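Local coordinates for thymidylate synthase A (Bacillus subtilis, PDB 1BKP) that catalyses the reductive methylation of dUMP to dTMP with 5,10-methylenetetrahydrofolate as methyl donor and reductant, working as a homodimer, at the interface of chains A and B. Numbering follows the deposited sequence. Chains: chain A/B, Thymidylate synthase A.

Contact 1 and contact 2 have centres about 15 Å apart and share B:Arg141, whose backbone neighbourhood runs from the loop residue B:Arg140 into strand 142-145. Contact 1 is likely to be mainly structural, pairing chain A residues around the 3-10 helix 152-154 with strands 116-118 and 142-145 of chain B and adjoining loop residues. Contact 2 sets the dUMP-binding B:Arg140 against dUMP-binding residues of chain A, among them A:Arg180, its centre about 7 Å from the nucleophile A:Cys160, against about 12 Å for contact 1. The two-fold axis repeats both with the chains exchanged, so the dimer builds its active sites out of its own interface.

Contact 1: the interface of chains A and B. Residues chain A 147, 149, 152-153; chain B 115-116, 141, 143.
The indole of A:Trp147 and the branched side chain of B:Ile143 meet in apolar packing at this patch of the interface. With CG anti to the backbone N (chi1 -164°), the tryptophan turns one face of its ring system to chain B. There the methyl CG2 of B:Ile143 sits over the five-membered ring as a CH-pi contact, offset toward the rim and 3.6 Å from the indole nitrogen NE1 of A:Trp147. On the opposite face, A:Leu152 of the same chain places its CD2 methyl over the centre, so the indole is sandwiched between its own subunit and the partner. Farther along, CH2 of A:Trp147 touches CB of B:Arg141 at 4.0 Å; B:Arg141 is poorly ordered, so this contact is tentative.

The charged contact pairs B:Arg116 with A:Asp153. Bends at chi2 and chi3 (-59° and -53°) fold the arginine so that its guanidinium meets the carboxylate with an edge. NH2 of B:Arg116 donates to OD1 of A:Asp153 over 3.2 Å, a salt bridge in which the acceptor lies in the guanidinium plane while the donor comes from above the carboxylate plane. A weak bond from NE to the same oxygen accompanies it. A:Leu152 also serves this group: its CB lies over the centre of one guanidinium face, 3.9 Å from CZ of B:Arg116.

Two waters complete the seam. One lies in the indole plane, 2.9 Å from NE1 of A:Trp147, and passes the contact on to the carbonyl O of B:Ile143, giving the N-H a polar partner beside the apolar packing. The other joins the backbone N of A:Asp153 and the carbonyl O of A:Pro149 to the carbonyl O of B:Asn115, 2.9 Å from the last.

Together, leucine-backed ring packing, an ion pair and bridging water hold this part of the homodimer together and are likely to steady the nearby segment that carries the dUMP-binding arginines.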
# COMPACT_ATOMS: atom_id res chain seq x y z
N TRP A 147 10.35 -0.33 2.64
CA TRP A 147 10.17 -1.63 3.38
C TRP A 147 10.91 -2.75 2.60
O TRP A 147 10.29 -3.49 1.82
CB TRP A 147 8.70 -2.02 3.50
CG TRP A 147 8.44 -3.08 4.51
CD1 TRP A 147 8.43 -4.39 4.32
CD2 TRP A 147 8.15 -2.85 5.89
NE1 TRP A 147 8.15 -5.04 5.52
CE2 TRP A 147 7.98 -4.11 6.50
CE3 TRP A 147 8.02 -1.70 6.67
CZ2 TRP A 147 7.68 -4.26 7.87
CZ3 TRP A 147 7.72 -1.83 8.05
CH2 TRP A 147 7.56 -3.08 8.62
N PRO A 149 12.46 -6.10 2.65
CA PRO A 149 12.39 -7.30 3.52
C PRO A 149 13.72 -7.93 3.94
O PRO A 149 13.81 -8.52 5.00
CB PRO A 149 11.48 -8.27 2.71
CG PRO A 149 11.68 -7.80 1.24
CD PRO A 149 11.91 -6.33 1.29
N LEU A 152 15.23 -5.41 7.12
CA LEU A 152 14.47 -4.89 8.26
C LEU A 152 15.26 -4.97 9.59
O LEU A 152 15.29 -4.02 10.38
CB LEU A 152 13.12 -5.62 8.43
CG LEU A 152 12.18 -5.41 7.24
CD1 LEU A 152 10.93 -6.37 7.27
CD2 LEU A 152 11.80 -3.89 7.18
N ASP A 153 16.05 -6.02 9.72
CA ASP A 153 16.77 -6.21 10.97
C ASP A 153 17.94 -5.28 11.09
O ASP A 153 18.47 -5.13 12.16
CB ASP A 153 17.23 -7.66 11.14
CG ASP A 153 16.08 -8.62 11.34
OD1 ASP A 153 15.08 -8.24 12.02
OD2 ASP A 153 16.15 -9.71 10.79
N ASN B 115 15.43 -14.29 5.84
CA ASN B 115 16.07 -13.03 6.04
C ASN B 115 15.63 -12.35 7.31
O ASN B 115 15.94 -11.16 7.48
CB ASN B 115 15.85 -12.09 4.82
CG ASN B 115 14.36 -11.94 4.41
OD1 ASN B 115 14.04 -11.57 3.24
ND2 ASN B 115 13.46 -12.27 5.34
N ARG B 116 14.89 -13.04 8.17
CA ARG B 116 14.47 -12.38 9.42
C ARG B 116 14.97 -13.17 10.64
O ARG B 116 14.75 -14.37 10.73
CB ARG B 116 12.95 -12.26 9.62
CG ARG B 116 12.14 -11.45 8.64
CD ARG B 116 12.60 -10.02 8.58
NE ARG B 116 12.68 -9.33 9.86
CZ ARG B 116 11.69 -8.62 10.40
NH1 ARG B 116 10.49 -8.54 9.78
NH2 ARG B 116 11.95 -7.78 11.39
N ARG B 141 3.30 -3.67 12.55
CA ARG B 141 4.21 -4.07 11.46
C ARG B 141 4.02 -5.46 10.84
O ARG B 141 5.04 -6.05 10.41
CB ARG B 141 5.66 -4.08 11.95
CG ARG B 141 6.08 -2.84 12.61
CD ARG B 141 7.46 -3.07 13.15
NE ARG B 141 7.66 -2.18 14.27
CZ ARG B 141 8.51 -2.40 15.26
NH1 ARG B 141 9.29 -3.48 15.26
NH2 ARG B 141 8.60 -1.51 16.24
N ILE B 143 3.49 -7.09 8.17
CA ILE B 143 3.48 -6.86 6.72
C ILE B 143 4.25 -7.90 5.92
O ILE B 143 5.30 -8.37 6.43
CB ILE B 143 4.17 -5.45 6.50
CG1 ILE B 143 3.13 -4.40 6.83
CG2 ILE B 143 4.61 -5.24 4.99
CD1 ILE B 143 3.71 -3.00 7.09
O HOH W 1 15.64 -8.25 7.71
O HOH W 2 8.16 -7.92 5.73

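Contact 2: the interface of chains A and B. Residues chain A 180-181, 219, 221, 223; chain B 140-141, 165.
B:Arg140 and A:Asp219 share a water that several groups grip: NE and NH2 of the arginine hold it on one side, and OD1 of A:Asp219, 2.9 Å from the water oxygen, on the other. It supplements a long salt bridge from NE to OD1. A second water bridges NH1 and NH2 of B:Arg140 to OH of A:Tyr223, and both lie at the guanidinium edge, in its plane.

Extended from CG to NE, B:Arg140 reaches far into chain A. CD of B:Arg140 passes OG of A:Ser181 at 3.3 Å, and its guanidinium then lies over A:His221 as a cation-pi stack, the planes 19° apart and CZ of B:Arg140 3.6 Å from NE2 of A:His221. The imidazole is turned so that its edge meets A:Ser181, to whose OG NE2 gives a weak bond. An alanine in place of B:Arg140 would probably leave the face of A:His221 without its cation, the two waters tied to chain A alone, and A:Asp219 without its distant positive mate.

Two direct bonds lie nearby. NE2 of B:Gln165 donates to the carbonyl O of A:Arg180 at 3.1 Å, with 157° at the hydrogen; the oxygen lies in the amide plane, whereas the donor is tilted from the carbonyl plane. In return, NH1 of A:Arg180 donates to the carbonyl O of B:Arg140, also at 3.1 Å, but from well above the carbonyl plane. A:Arg180 leaves with CG between the backbone N and the carbonyl carbon (chi1 53°) and extends alongside the poorly ordered B:Arg141, whose CG rests on one face of the A:Arg180 guanidinium toward its rim.

Arginines from both subunits thus gather where the dUMP phosphate is expected to bind. In the fold, B:Arg140 and B:Arg141 occupy a loop just before strand 142-145 and B:Gln165 lies in strand 161-169, while chain A answers with the turn between strands 172-179 and 181-183 and with strand 220-223.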
# COMPACT_ATOMS: atom_id res chain seq x y z
N ARG A 180 1.94 2.63 7.12
CA ARG A 180 1.46 1.41 7.77
C ARG A 180 0.77 1.72 9.05
O ARG A 180 -0.13 1.03 9.51
CB ARG A 180 2.71 0.52 8.09
CG ARG A 180 3.81 1.16 8.85
CD ARG A 180 4.70 0.09 9.41
NE ARG A 180 5.79 0.69 10.18
CZ ARG A 180 5.83 0.79 11.49
NH1 ARG A 180 4.77 0.42 12.21
NH2 ARG A 180 6.88 1.33 12.07
N SER A 181 1.18 2.85 9.62
CA SER A 181 0.63 3.25 10.91
C SER A 181 0.79 4.79 11.02
O SER A 181 1.71 5.30 10.41
CB SER A 181 1.53 2.65 12.04
OG SER A 181 0.86 3.00 13.20
N ASP A 219 -2.83 1.37 10.24
CA ASP A 219 -3.37 1.46 11.62
C ASP A 219 -3.45 2.96 12.01
O ASP A 219 -2.44 3.60 12.19
CB ASP A 219 -2.43 0.76 12.55
CG ASP A 219 -3.05 0.60 13.94
OD1 ASP A 219 -3.12 1.58 14.65
OD2 ASP A 219 -3.54 -0.47 14.28
N HIS A 221 -4.21 5.55 14.74
CA HIS A 221 -4.40 5.60 16.22
C HIS A 221 -4.20 6.91 16.89
O HIS A 221 -3.55 7.79 16.33
CB HIS A 221 -3.50 4.57 16.88
CG HIS A 221 -2.04 4.69 16.49
ND1 HIS A 221 -1.16 5.50 17.16
CD2 HIS A 221 -1.31 4.06 15.54
CE1 HIS A 221 0.06 5.36 16.67
NE2 HIS A 221 -0.00 4.49 15.67
N TYR A 223 -3.50 8.45 20.96
CA TYR A 223 -3.28 8.16 22.40
C TYR A 223 -4.38 8.78 23.18
O TYR A 223 -4.78 9.91 22.88
CB TYR A 223 -1.94 8.64 22.88
CG TYR A 223 -0.80 7.83 22.31
CD1 TYR A 223 -0.29 8.09 21.05
CD2 TYR A 223 -0.29 6.71 23.01
CE1 TYR A 223 0.68 7.26 20.47
CE2 TYR A 223 0.69 5.87 22.48
CZ TYR A 223 1.16 6.16 21.20
OH TYR A 223 2.03 5.27 20.63
N ARG B 140 2.16 -3.08 14.90
CA ARG B 140 1.73 -2.25 13.77
C ARG B 140 2.57 -2.56 12.52
O ARG B 140 2.58 -1.74 11.58
CB ARG B 140 1.88 -0.75 14.14
CG ARG B 140 0.87 -0.43 15.24
CD ARG B 140 1.07 0.96 15.81
NE ARG B 140 0.07 1.22 16.83
CZ ARG B 140 0.37 1.72 18.02
NH1 ARG B 140 1.62 2.02 18.29
NH2 ARG B 140 -0.58 1.93 18.91
N ARG B 141 3.30 -3.67 12.55
CA ARG B 141 4.21 -4.07 11.46
C ARG B 141 4.02 -5.46 10.84
O ARG B 141 5.04 -6.05 10.41
CB ARG B 141 5.66 -4.08 11.95
CG ARG B 141 6.08 -2.84 12.61
CD ARG B 141 7.46 -3.07 13.15
NE ARG B 141 7.66 -2.18 14.27
CZ ARG B 141 8.51 -2.40 15.26
NH1 ARG B 141 9.29 -3.48 15.26
NH2 ARG B 141 8.60 -1.51 16.24
N GLN B 165 -0.97 -6.39 4.91
CA GLN B 165 -0.73 -5.93 6.28
C GLN B 165 -1.87 -6.63 7.07
O GLN B 165 -3.07 -6.61 6.67
CB GLN B 165 -0.85 -4.43 6.42
CG GLN B 165 -0.46 -4.02 7.91
CD GLN B 165 -0.24 -2.52 8.06
OE1 GLN B 165 -0.26 -1.79 7.11
NE2 GLN B 165 0.05 -2.10 9.29
O HOH W 3 -2.87 0.68 17.38
O HOH W 4 1.29 2.91 21.09